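Local coordinates for protein LEC-6 (PDB 3VV1) that binds galactose- and fucose-containing glycans as a galectin of the nematode Caenorhabditis elegans, at residues Leu50-Thr55 with Val151-Ala156; Phe114-Gly119 with Phe133-Pro138; Pro34-Val39 with Leu144-Gly149. All coordinates share one frame; numbering follows the deposited sequence.

Interaction 1 (Leu50-Thr55 with Val151-Ala156); sequences LVLLPT and VHVHSA
V51 faces two residues at once, H154 and S155, and this makes a classic beta bulge between two antiparallel strands. V51 O accepts from both bulge amides. H154 N comes within 2.8 Å of V51 O on a bent bond, 137° at the hydrogen, whereas S155 N approaches the same oxygen from 3.3 Å, straighter and on a lone pair. V51 N donates to S155 O in return. Past the bulge the register slips by one residue, and L53 and H152 exchange an ordinary pair of backbone bonds.

The bulge residues touch both methyls of V51. Its CG2 lies 3.3 Å from S155 OG, which stands between its own backbone N and carbonyl carbon (chi1 62°). The H154 and V51 side chains lie side by side, pointing the same way; V51 CB is in the ring plane at its edge, and V51 CG1 is 3.9 Å from H154 CD2. Further along this face, L53 CB meets the edge of the H152 ring; just past the strand end, T55 crosses the H152 side chain at about a right angle. On the other face apolar side chains meet: L50 CD2 is 3.5 Å from A156 CB, L52 CD2 is 3.6 Å from V153 CG2, and V151 CG2 sits 3.9 Å from L52 CB.

At the T55/V151 end, T55 OG1 bonds to A57 N and T33 OG1 to V151 O. L50 and L52, which form non-hydrogen-bonded pairs here, bond through their backbones to L112 and Y110 of strand 110-117 instead. Their side chains, with P54 and V151, turn into the galectin beta sandwich against F61 and I63 of strand 60-66, while A156 packs on F24 of the second subunit.

Interaction 2 (Phe114-Gly119 with Phe133-Pro138); sequences FVSNGG and FVERTP
The carboxylate of E135 lies against G119: G119 CA is 3.5 Å from E135 CD and 3.8 Å from both OE1 and OE2, so it stands over the group rather than beside either oxygen. The next flat group, the R136 guanidinium, has F133 CE1 3.8 Å above its plane, over its centre, and its NH1 and NH2 bond to N87 OD1, S88 OG and S96 O; N87 belongs to the glycan pocket.

The contact belongs to the three-strand antiparallel meander of the galectin sandwich. Here the turn between strands 110-117 and 120-125 meets the end of strand 128-134, extending the pairing of I121 with F133 by one bond. That bond, the one direct hydrogen bond here, runs from E135 N to G119 O, 2.9 Å long. E135 CG stands between its backbone N and carbonyl carbon (chi1 72°), which sets it beside that same G119 O.

S116 OG and E135 OE1 are too far apart to bond, and a water joins them. It donates to S116 OG at 2.7 Å and to E135 OE1 at 3.0 Å, and accepts from G119 N. Both oxygens also bond to S139 OG, and S116 OG to F42 O, so the end of strand 110-117 is bound to S139 and F42 as well. A second water donates to G119 O and, at 2.8 Å, to E135 O.

Interaction 3 (Pro34-Val39 with Leu144-Gly149); sequences PVNIPV and LIEIEG
This is a regular antiparallel pairing at the edge, within this chain, of the sheet that also contributes the glycan-binding strands 71-78 and 83-90 of the galectin sandwich: V35 bonds with I147 and I37 with I145, two backbone bonds each. The shortest, I37 N to I145 O, is 2.7 Å. V35 and I147 lie side by side, CB to CB at 4.0 Å, on the buried face; beyond the strand end, V39 CG1 reaches I145 CG1 at 3.9 Å. P38 hydrogen-bonds through its backbone to the second subunit, whose F24 packs on I37, V39 and I145.

The opposite face is mixed. L144 CG is anti to its carbonyl carbon (chi1 -80°), and the CD2 beyond it rests 3.8 Å from P38 N, at the base of the proline ring. N36 runs beside E146, its OD1 3.5 Å from E146 CG, with amide and carboxylate planes 52° apart. E146 OE1 is held by a salt bridge to R66 and a hydrogen bond from N64. Its OE2 lies only 3.1 Å from E148 OE2, both acceptors. Such closeness could raise the proton affinity of the pair, an effect R66 may offset on the E146 side.

How the interactions relate
Interactions 1 and 3 meet inside the sandwich, their centres 12 Å apart: L50 CD2 touches I147 CD1, and V153 CG2 touches I147 CG2, both at 3.7 Å, so I147 links the two sheets. Their segments alternate along the chain, and each packs on F24 of the second subunit. Interaction 2 is nested within the loops closed by both others. Its centre is 23 Å from that of interaction 1, yet L50 CD1 and F114 CE1, on neighbouring strands, are 4.2 Å apart; it does not touch interaction 3. The F133 and E148 side chains each lie about 9 Å from the bound galactose, and that of V151 about 14 Å.

Interaction 1 (Leu50-Thr55 with Val151-Ala156)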
ATOM      1  N   LEU A  50       9.953   9.788   4.544  1.00  9.67           N
ATOM      2  CA  LEU A  50       9.977  10.571   3.310  1.00  9.44           C
ATOM      3  C   LEU A  50      11.397  10.893   2.975  1.00 11.54           C
ATOM      4  O   LEU A  50      12.167  11.238   3.893  1.00 12.04           O
ATOM      5  CB  LEU A  50       9.237  11.880   3.575  1.00 10.16           C
ATOM      6  CG  LEU A  50       7.764  11.723   3.925  1.00  9.69           C
ATOM      7  CD1 LEU A  50       7.250  13.098   4.342  1.00 14.12           C
ATOM      8  CD2 LEU A  50       6.969  11.207   2.737  1.00 13.03           C
ATOM      9  N   VAL A  51      11.769  10.794   1.698  1.00  9.70           N
ATOM     10  CA  VAL A  51      13.094  11.365   1.323  1.00  8.67           C
ATOM     11  C   VAL A  51      12.702  12.575   0.499  1.00  9.84           C
ATOM     12  O   VAL A  51      11.937  12.433  -0.487  1.00 10.15           O
ATOM     13  CB  VAL A  51      13.914  10.370   0.494  1.00  9.47           C
ATOM     14  CG1 VAL A  51      15.212  11.067  -0.015  1.00 10.36           C
ATOM     15  CG2 VAL A  51      14.279   9.169   1.388  1.00 11.60           C
ATOM     16  N   LEU A  52      13.168  13.728   0.933  1.00  9.58           N
ATOM     17  CA  LEU A  52      12.670  15.017   0.411  1.00 11.00           C
ATOM     18  C   LEU A  52      13.795  15.962   0.066  1.00 10.73           C
ATOM     19  O   LEU A  52      14.895  15.878   0.596  1.00 10.79           O
ATOM     20  CB  LEU A  52      11.820  15.736   1.503  1.00 15.16           C
ATOM     21  CG  LEU A  52      10.710  15.110   2.253  1.00 15.20           C
ATOM     22  CD1 LEU A  52      10.263  16.007   3.374  1.00 13.76           C
ATOM     23  CD2 LEU A  52       9.590  14.893   1.204  1.00 18.23           C
ATOM     24  N   LEU A  53      13.519  16.858  -0.877  1.00 10.84           N
ATOM     25  CA  LEU A  53      14.452  17.927  -1.242  1.00 12.17           C
ATOM     26  C   LEU A  53      13.646  19.241  -1.206  1.00 12.73           C
ATOM     27  O   LEU A  53      12.828  19.466  -2.091  1.00 13.66           O
ATOM     28  CB  LEU A  53      14.986  17.665  -2.682  1.00 16.37           C
ATOM     29  CG  LEU A  53      15.800  18.755  -3.373  1.00 19.27           C
ATOM     30  CD1 LEU A  53      17.203  18.764  -2.871  1.00 20.68           C
ATOM     31  CD2 LEU A  53      15.916  18.481  -4.891  1.00 25.00           C
ATOM     32  N   PRO A  54      13.840  20.091  -0.179  1.00 13.32           N
ATOM     33  CA  PRO A  54      13.132  21.361  -0.169  1.00 13.26           C
ATOM     34  C   PRO A  54      13.623  22.161  -1.368  1.00 14.25           C
ATOM     35  O   PRO A  54      14.817  22.094  -1.710  1.00 16.64           O
ATOM     36  CB  PRO A  54      13.595  22.015   1.156  1.00 15.85           C
ATOM     37  CG  PRO A  54      14.069  20.876   2.007  1.00 17.46           C
ATOM     38  CD  PRO A  54      14.736  19.964   1.003  1.00 16.25           C
ATOM     39  N   THR A  55      12.725  22.908  -2.022  1.00 15.34           N
ATOM     40  CA  THR A  55      13.097  23.662  -3.252  1.00 16.19           C
ATOM     41  C   THR A  55      12.939  25.159  -2.992  1.00 17.20           C
ATOM     42  O   THR A  55      12.401  25.562  -1.952  1.00 17.46           O
ATOM     43  CB  THR A  55      12.212  23.292  -4.466  1.00 17.37           C
ATOM     44  OG1 THR A  55      10.885  23.779  -4.212  1.00 20.06           O
ATOM     45  CG2 THR A  55      12.221  21.770  -4.744  1.00 18.63           C
ATOM     46  N   VAL A 151       8.738  21.704  -2.126  1.00 12.28           N
ATOM     47  CA  VAL A 151       9.419  20.450  -1.750  1.00 11.75           C
ATOM     48  C   VAL A 151       9.253  19.446  -2.868  1.00 12.46           C
ATOM     49  O   VAL A 151       8.192  19.366  -3.472  1.00 13.97           O
ATOM     50  CB  VAL A 151       8.936  19.905  -0.409  1.00 11.85           C
ATOM     51  CG1 VAL A 151       7.456  19.462  -0.477  1.00 12.88           C
ATOM     52  CG2 VAL A 151       9.914  18.786   0.063  1.00 12.55           C
ATOM     53  N   HIS A 152      10.338  18.701  -3.138  1.00 12.28           N
ATOM     54  CA  HIS A 152      10.279  17.580  -4.049  1.00 12.21           C
ATOM     55  C   HIS A 152      10.298  16.323  -3.213  1.00 11.89           C
ATOM     56  O   HIS A 152      11.167  16.171  -2.338  1.00 11.03           O
ATOM     57  CB  HIS A 152      11.534  17.650  -4.912  1.00 12.91           C
ATOM     58  CG  HIS A 152      11.772  16.358  -5.651  1.00 15.43           C
ATOM     59  ND1 HIS A 152      10.932  15.939  -6.632  1.00 17.89           N
ATOM     60  CD2 HIS A 152      12.647  15.301  -5.393  1.00 13.54           C
ATOM     61  CE1 HIS A 152      11.319  14.694  -7.025  1.00 19.43           C
ATOM     62  NE2 HIS A 152      12.393  14.346  -6.300  1.00 17.80           N
ATOM     63  N   VAL A 153       9.359  15.411  -3.482  1.00 11.17           N
ATOM     64  CA  VAL A 153       9.343  14.139  -2.734  1.00 10.42           C
ATOM     65  C   VAL A 153      10.009  13.078  -3.624  1.00  9.96           C
ATOM     66  O   VAL A 153       9.460  12.654  -4.662  1.00 12.63           O
ATOM     67  CB  VAL A 153       7.880  13.722  -2.366  1.00 10.68           C
ATOM     68  CG1 VAL A 153       7.904  12.404  -1.613  1.00 12.30           C
ATOM     69  CG2 VAL A 153       7.251  14.797  -1.465  1.00 12.83           C
ATOM     70  N   HIS A 154      11.168  12.586  -3.177  1.00  9.49           N
ATOM     71  CA  HIS A 154      11.801  11.479  -3.873  1.00 10.11           C
ATOM     72  C   HIS A 154      11.102  10.153  -3.530  1.00 10.09           C
ATOM     73  O   HIS A 154      10.904   9.310  -4.432  1.00 10.78           O
ATOM     74  CB  HIS A 154      13.283  11.379  -3.467  1.00 10.10           C
ATOM     75  CG  HIS A 154      13.893  10.090  -3.906  1.00 10.14           C
ATOM     76  ND1 HIS A 154      14.148   9.791  -5.212  1.00 11.13           N
ATOM     77  CD2 HIS A 154      14.244   8.970  -3.178  1.00 10.72           C
ATOM     78  CE1 HIS A 154      14.646   8.522  -5.301  1.00 11.73           C
ATOM     79  NE2 HIS A 154      14.693   8.016  -4.070  1.00 10.20           N
ATOM     80  N   SER A 155      10.785   9.920  -2.248  1.00 10.04           N
ATOM     81  CA  SER A 155      10.121   8.616  -1.890  1.00  9.28           C
ATOM     82  C   SER A 155       9.279   8.791  -0.679  1.00  9.42           C
ATOM     83  O   SER A 155       9.531   9.692   0.144  1.00  8.97           O
ATOM     84  CB  SER A 155      11.169   7.490  -1.674  1.00 10.12           C
ATOM     85  OG  SER A 155      12.056   7.777  -0.592  1.00 10.25           O
ATOM     86  N   ALA A 156       8.228   7.972  -0.577  1.00  9.71           N
ATOM     87  CA  ALA A 156       7.351   7.988   0.594  1.00  8.58           C
ATOM     88  C   ALA A 156       6.983   6.540   0.956  1.00  9.77           C
ATOM     89  O   ALA A 156       6.606   5.772   0.031  1.00 11.93           O
ATOM     90  CB  ALA A 156       6.104   8.807   0.286  1.00 10.14           C
TER

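Interaction 2 (Phe114-Gly119 with Phe133-Pro138)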
ATOM      1  N   PHE A 114       8.207  10.245  10.595  1.00  8.91           N
ATOM      2  CA  PHE A 114       7.247  10.469  11.666  1.00  8.39           C
ATOM      3  C   PHE A 114       6.902   9.063  12.214  1.00  9.03           C
ATOM      4  O   PHE A 114       6.661   8.121  11.448  1.00 11.04           O
ATOM      5  CB  PHE A 114       5.957  11.057  11.078  1.00  8.83           C
ATOM      6  CG  PHE A 114       6.151  12.419  10.402  1.00  8.41           C
ATOM      7  CD1 PHE A 114       6.620  12.504   9.087  1.00  9.38           C
ATOM      8  CD2 PHE A 114       5.966  13.613  11.134  1.00  8.06           C
ATOM      9  CE1 PHE A 114       6.865  13.779   8.478  1.00  9.38           C
ATOM     10  CE2 PHE A 114       6.142  14.878  10.521  1.00  9.25           C
ATOM     11  CZ  PHE A 114       6.594  14.945   9.189  1.00  9.16           C
ATOM     12  N   VAL A 115       6.806   8.967  13.532  1.00  9.57           N
ATOM     13  CA  VAL A 115       6.497   7.664  14.179  1.00  9.67           C
ATOM     14  C   VAL A 115       5.423   7.954  15.206  1.00 10.29           C
ATOM     15  O   VAL A 115       5.615   8.814  16.086  1.00 10.90           O
ATOM     16  CB  VAL A 115       7.698   7.028  14.895  1.00 11.49           C
ATOM     17  CG1 VAL A 115       7.302   5.601  15.401  1.00 15.44           C
ATOM     18  CG2 VAL A 115       8.876   6.962  13.930  1.00 15.25           C
ATOM     19  N   SER A 116       4.284   7.271  15.126  1.00 10.95           N
ATOM     20  CA  SER A 116       3.153   7.585  16.015  1.00 10.30           C
ATOM     21  C   SER A 116       2.845   6.477  16.964  1.00 12.64           C
ATOM     22  O   SER A 116       2.544   5.363  16.541  1.00 15.29           O
ATOM     23  CB  SER A 116       1.899   7.754  15.166  1.00 12.86           C
ATOM     24  OG  SER A 116       0.829   8.068  16.030  1.00 14.95           O
ATOM     25  N   ASN A 117       2.892   6.774  18.248  1.00 14.92           N
ATOM     26  CA  ASN A 117       2.559   5.776  19.262  1.00 18.93           C
ATOM     27  C   ASN A 117       2.234   6.432  20.577  1.00 17.41           C
ATOM     28  O   ASN A 117       2.950   7.407  20.973  1.00 17.48           O
ATOM     29  CB  ASN A 117       3.690   4.846  19.504  1.00 24.92           C
ATOM     30  CG  ASN A 117       3.200   3.441  19.871  1.00 29.37           C
ATOM     31  OD1 ASN A 117       2.067   3.195  20.377  1.00 38.81           O
ATOM     32  ND2 ASN A 117       4.047   2.500  19.528  1.00 37.54           N
ATOM     33  N   GLY A 118       1.144   5.952  21.176  1.00 18.42           N
ATOM     34  CA  GLY A 118       0.747   6.379  22.528  1.00 20.90           C
ATOM     35  C   GLY A 118       0.487   7.867  22.583  1.00 19.68           C
ATOM     36  O   GLY A 118       0.717   8.513  23.632  1.00 22.72           O
ATOM     37  N   GLY A 119       0.011   8.412  21.475  1.00 15.48           N
ATOM     38  CA  GLY A 119      -0.397   9.805  21.417  1.00 16.16           C
ATOM     39  C   GLY A 119       0.758  10.778  21.174  1.00 13.39           C
ATOM     40  O   GLY A 119       0.558  12.006  21.236  1.00 13.66           O
ATOM     41  N   PHE A 133       5.672  15.670  18.925  1.00 11.29           N
ATOM     42  CA  PHE A 133       4.419  16.410  18.890  1.00  9.82           C
ATOM     43  C   PHE A 133       3.426  15.565  19.678  1.00  9.64           C
ATOM     44  O   PHE A 133       3.174  14.419  19.336  1.00 10.53           O
ATOM     45  CB  PHE A 133       3.935  16.565  17.435  1.00 12.03           C
ATOM     46  CG  PHE A 133       2.646  17.319  17.321  1.00 11.38           C
ATOM     47  CD1 PHE A 133       2.626  18.673  17.544  1.00 12.03           C
ATOM     48  CD2 PHE A 133       1.453  16.646  17.028  1.00 14.93           C
ATOM     49  CE1 PHE A 133       1.421  19.384  17.426  1.00 13.80           C
ATOM     50  CE2 PHE A 133       0.261  17.340  16.902  1.00 14.88           C
ATOM     51  CZ  PHE A 133       0.239  18.717  17.121  1.00 16.11           C
ATOM     52  N   VAL A 134       2.828  16.128  20.707  1.00 10.15           N
ATOM     53  CA  VAL A 134       1.821  15.397  21.487  1.00  9.92           C
ATOM     54  C   VAL A 134       0.475  15.638  20.807  1.00 10.82           C
ATOM     55  O   VAL A 134      -0.017  16.807  20.792  1.00 12.96           O
ATOM     56  CB  VAL A 134       1.825  15.907  22.945  1.00 12.47           C
ATOM     57  CG1 VAL A 134       0.652  15.297  23.718  1.00 15.53           C
ATOM     58  CG2 VAL A 134       3.164  15.610  23.641  1.00 14.45           C
ATOM     59  N   GLU A 135      -0.106  14.606  20.214  1.00 11.28           N
ATOM     60  CA  GLU A 135      -1.313  14.824  19.400  1.00 11.49           C
ATOM     61  C   GLU A 135      -2.504  15.295  20.283  1.00 13.07           C
ATOM     62  O   GLU A 135      -2.594  15.016  21.509  1.00 14.54           O
ATOM     63  CB  GLU A 135      -1.689  13.565  18.569  1.00 12.97           C
ATOM     64  CG  GLU A 135      -2.259  12.435  19.439  1.00 14.49           C
ATOM     65  CD  GLU A 135      -2.280  11.104  18.715  1.00 14.17           C
ATOM     66  OE1 GLU A 135      -1.359  10.828  17.928  1.00 17.08           O
ATOM     67  OE2 GLU A 135      -3.212  10.302  18.977  1.00 17.43           O
ATOM     68  N   ARG A 136      -3.370  16.070  19.655  1.00 13.54           N
ATOM     69  CA  ARG A 136      -4.514  16.666  20.331  1.00 14.74           C
ATOM     70  C   ARG A 136      -5.843  16.039  19.913  1.00 15.03           C
ATOM     71  O   ARG A 136      -6.873  16.321  20.516  1.00 18.15           O
ATOM     72  CB  ARG A 136      -4.483  18.181  20.009  1.00 14.28           C
ATOM     73  CG  ARG A 136      -3.329  18.939  20.627  1.00 17.39           C
ATOM     74  CD  ARG A 136      -2.473  19.540  19.568  1.00 19.71           C
ATOM     75  NE  ARG A 136      -1.373  20.291  20.128  1.00 18.59           N
ATOM     76  CZ  ARG A 136      -0.929  21.428  19.565  1.00 16.44           C
ATOM     77  NH1 ARG A 136      -1.565  21.864  18.482  1.00 14.77           N
ATOM     78  NH2 ARG A 136       0.119  22.104  20.084  1.00 16.64           N
ATOM     79  N   THR A 137      -5.787  15.170  18.889  1.00 15.23           N
ATOM     80  CA  THR A 137      -6.929  14.422  18.299  1.00 16.04           C
ATOM     81  C   THR A 137      -6.334  13.042  17.943  1.00 15.14           C
ATOM     82  O   THR A 137      -5.163  12.994  17.590  1.00 14.10           O
ATOM     83  CB  THR A 137      -7.420  15.170  17.032  1.00 16.70           C
ATOM     84  OG1 THR A 137      -7.918  16.459  17.462  1.00 20.10           O
ATOM     85  CG2 THR A 137      -8.561  14.437  16.449  1.00 18.58           C
ATOM     86  N   PRO A 138      -7.127  11.930  18.039  1.00 14.53           N
ATOM     87  CA  PRO A 138      -6.501  10.629  17.853  1.00 14.40           C
ATOM     88  C   PRO A 138      -5.946  10.408  16.447  1.00 13.69           C
ATOM     89  O   PRO A 138      -6.662  10.569  15.410  1.00 16.19           O
ATOM     90  CB  PRO A 138      -7.644   9.630  18.128  1.00 16.46           C
ATOM     91  CG  PRO A 138      -8.480  10.364  19.138  1.00 18.55           C
ATOM     92  CD  PRO A 138      -8.473  11.798  18.619  1.00 16.28           C
TER
HETATM   93  O   HOH W   1      -0.113   8.189  18.527  1.00 27.90           O
HETATM   94  O   HOH W   2      -1.691  12.843  23.092  1.00 16.87           O

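Interaction 3 (Pro34-Val39 with Leu144-Gly149)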
ATOM      1  N   PRO A  34       1.365  18.757  -5.405  1.00 23.61           N
ATOM      2  CA  PRO A  34       0.906  18.218  -4.119  1.00 20.54           C
ATOM      3  C   PRO A  34       0.544  16.718  -4.221  1.00 20.61           C
ATOM      4  O   PRO A  34      -0.096  16.263  -5.183  1.00 23.64           O
ATOM      5  CB  PRO A  34      -0.327  19.100  -3.807  1.00 23.15           C
ATOM      6  CG  PRO A  34      -0.907  19.385  -5.178  1.00 24.75           C
ATOM      7  CD  PRO A  34       0.330  19.603  -6.049  1.00 25.31           C
ATOM      8  N   VAL A  35       1.071  15.995  -3.260  1.00 23.05           N
ATOM      9  CA  VAL A  35       0.958  14.518  -3.067  1.00 19.31           C
ATOM     10  C   VAL A  35      -0.168  14.372  -2.025  1.00 17.91           C
ATOM     11  O   VAL A  35      -0.240  15.073  -1.029  1.00 16.59           O
ATOM     12  CB  VAL A  35       2.332  14.075  -2.516  1.00 21.14           C
ATOM     13  CG1 VAL A  35       2.369  12.634  -2.036  1.00 26.02           C
ATOM     14  CG2 VAL A  35       3.462  14.354  -3.510  1.00 21.39           C
ATOM     15  N   ASN A  36      -1.059  13.438  -2.251  1.00 18.91           N
ATOM     16  CA  ASN A  36      -2.194  13.243  -1.362  1.00 19.58           C
ATOM     17  C   ASN A  36      -2.436  11.721  -1.329  1.00 17.58           C
ATOM     18  O   ASN A  36      -2.924  11.154  -2.352  1.00 23.41           O
ATOM     19  CB  ASN A  36      -3.339  13.964  -2.021  1.00 24.21           C
ATOM     20  CG  ASN A  36      -4.333  14.535  -1.042  1.00 33.79           C
ATOM     21  OD1 ASN A  36      -3.990  15.355  -0.211  1.00 39.62           O
ATOM     22  ND2 ASN A  36      -5.604  14.162  -1.202  1.00 44.50           N
ATOM     23  N   ILE A  37      -2.029  11.054  -0.228  1.00 13.73           N
ATOM     24  CA  ILE A  37      -1.928   9.588  -0.255  1.00 12.90           C
ATOM     25  C   ILE A  37      -2.762   8.978   0.875  1.00 12.19           C
ATOM     26  O   ILE A  37      -2.467   9.243   2.055  1.00 12.70           O
ATOM     27  CB  ILE A  37      -0.477   9.089  -0.080  1.00 12.72           C
ATOM     28  CG1 ILE A  37       0.505   9.863  -0.999  1.00 17.02           C
ATOM     29  CG2 ILE A  37      -0.405   7.597  -0.432  1.00 14.45           C
ATOM     30  CD1 ILE A  37       1.966   9.525  -0.768  1.00 18.16           C
ATOM     31  N   PRO A  38      -3.795   8.190   0.510  1.00 11.97           N
ATOM     32  CA  PRO A  38      -4.611   7.546   1.560  1.00 13.00           C
ATOM     33  C   PRO A  38      -3.771   6.629   2.452  1.00 12.39           C
ATOM     34  O   PRO A  38      -2.810   6.014   1.971  1.00 12.32           O
ATOM     35  CB  PRO A  38      -5.568   6.702   0.760  1.00 14.96           C
ATOM     36  CG  PRO A  38      -5.787   7.468  -0.541  1.00 15.42           C
ATOM     37  CD  PRO A  38      -4.410   8.038  -0.842  1.00 13.89           C
ATOM     38  N   VAL A  39      -4.181   6.473   3.700  1.00 11.87           N
ATOM     39  CA  VAL A  39      -3.498   5.561   4.635  1.00 12.41           C
ATOM     40  C   VAL A  39      -4.535   5.094   5.638  1.00 13.75           C
ATOM     41  O   VAL A  39      -5.464   5.846   5.973  1.00 14.27           O
ATOM     42  CB  VAL A  39      -2.294   6.270   5.314  1.00 11.89           C
ATOM     43  CG1 VAL A  39      -2.755   7.458   6.175  1.00 12.54           C
ATOM     44  CG2 VAL A  39      -1.447   5.269   6.159  1.00 14.72           C
ATOM     45  N   LEU A 144      -5.349  10.354   5.441  1.00 11.02           N
ATOM     46  CA  LEU A 144      -4.653  10.942   4.285  1.00 12.29           C
ATOM     47  C   LEU A 144      -3.355  11.592   4.727  1.00 11.36           C
ATOM     48  O   LEU A 144      -3.302  12.252   5.795  1.00 11.85           O
ATOM     49  CB  LEU A 144      -5.533  12.066   3.659  1.00 14.87           C
ATOM     50  CG  LEU A 144      -6.659  11.710   2.753  1.00 19.20           C
ATOM     51  CD1 LEU A 144      -7.455  12.990   2.490  1.00 22.47           C
ATOM     52  CD2 LEU A 144      -5.966  11.111   1.503  1.00 19.88           C
ATOM     53  N   ILE A 145      -2.304  11.375   3.928  1.00 10.76           N
ATOM     54  CA  ILE A 145      -1.044  12.059   4.085  1.00 10.30           C
ATOM     55  C   ILE A 145      -0.943  13.065   2.924  1.00 11.73           C
ATOM     56  O   ILE A 145      -1.002  12.668   1.746  1.00 13.00           O
ATOM     57  CB  ILE A 145       0.110  11.043   4.093  1.00 11.03           C
ATOM     58  CG1 ILE A 145      -0.001  10.160   5.380  1.00 13.26           C
ATOM     59  CG2 ILE A 145       1.491  11.740   4.026  1.00 12.71           C
ATOM     60  CD1 ILE A 145       0.812   8.923   5.238  1.00 16.37           C
ATOM     61  N   GLU A 146      -0.827  14.356   3.274  1.00 10.42           N
ATOM     62  CA  GLU A 146      -0.726  15.420   2.247  1.00 11.87           C
ATOM     63  C   GLU A 146       0.633  16.099   2.312  1.00 12.33           C
ATOM     64  O   GLU A 146       1.082  16.452   3.404  1.00 15.50           O
ATOM     65  CB  GLU A 146      -1.860  16.421   2.512  1.00 15.80           C
ATOM     66  CG  GLU A 146      -1.991  17.618   1.607  1.00 21.48           C
ATOM     67  CD  GLU A 146      -3.243  18.403   2.011  1.00 27.54           C
ATOM     68  OE1 GLU A 146      -3.433  18.622   3.247  1.00 30.15           O
ATOM     69  OE2 GLU A 146      -4.056  18.784   1.107  1.00 36.85           O
ATOM     70  N   ILE A 147       1.277  16.298   1.173  1.00 11.76           N
ATOM     71  CA  ILE A 147       2.581  16.964   1.140  1.00 11.67           C
ATOM     72  C   ILE A 147       2.433  18.091   0.111  1.00 12.78           C
ATOM     73  O   ILE A 147       2.053  17.852  -1.053  1.00 14.74           O
ATOM     74  CB  ILE A 147       3.706  15.991   0.721  1.00 11.38           C
ATOM     75  CG1 ILE A 147       3.725  14.792   1.714  1.00 14.08           C
ATOM     76  CG2 ILE A 147       5.065  16.782   0.770  1.00 13.98           C
ATOM     77  CD1 ILE A 147       4.663  13.688   1.286  1.00 16.90           C
ATOM     78  N   GLU A 148       2.689  19.325   0.550  1.00 12.64           N
ATOM     79  CA  GLU A 148       2.503  20.483  -0.352  1.00 13.41           C
ATOM     80  C   GLU A 148       3.619  21.485  -0.191  1.00 12.17           C
ATOM     81  O   GLU A 148       4.300  21.539   0.854  1.00 11.91           O
ATOM     82  CB  GLU A 148       1.187  21.222  -0.034  1.00 18.00           C
ATOM     83  CG  GLU A 148      -0.028  20.316  -0.153  1.00 20.09           C
ATOM     84  CD  GLU A 148      -1.363  21.052  -0.201  1.00 28.03           C
ATOM     85  OE1 GLU A 148      -1.512  22.158   0.331  1.00 37.43           O
ATOM     86  OE2 GLU A 148      -2.313  20.476  -0.765  1.00 38.98           O
ATOM     87  N   GLY A 149       3.748  22.324  -1.208  1.00 12.55           N
ATOM     88  CA  GLY A 149       4.619  23.517  -1.084  1.00 13.59           C
ATOM     89  C   GLY A 149       5.955  23.315  -1.770  1.00 14.15           C
ATOM     90  O   GLY A 149       6.070  22.520  -2.734  1.00 14.03           O
TER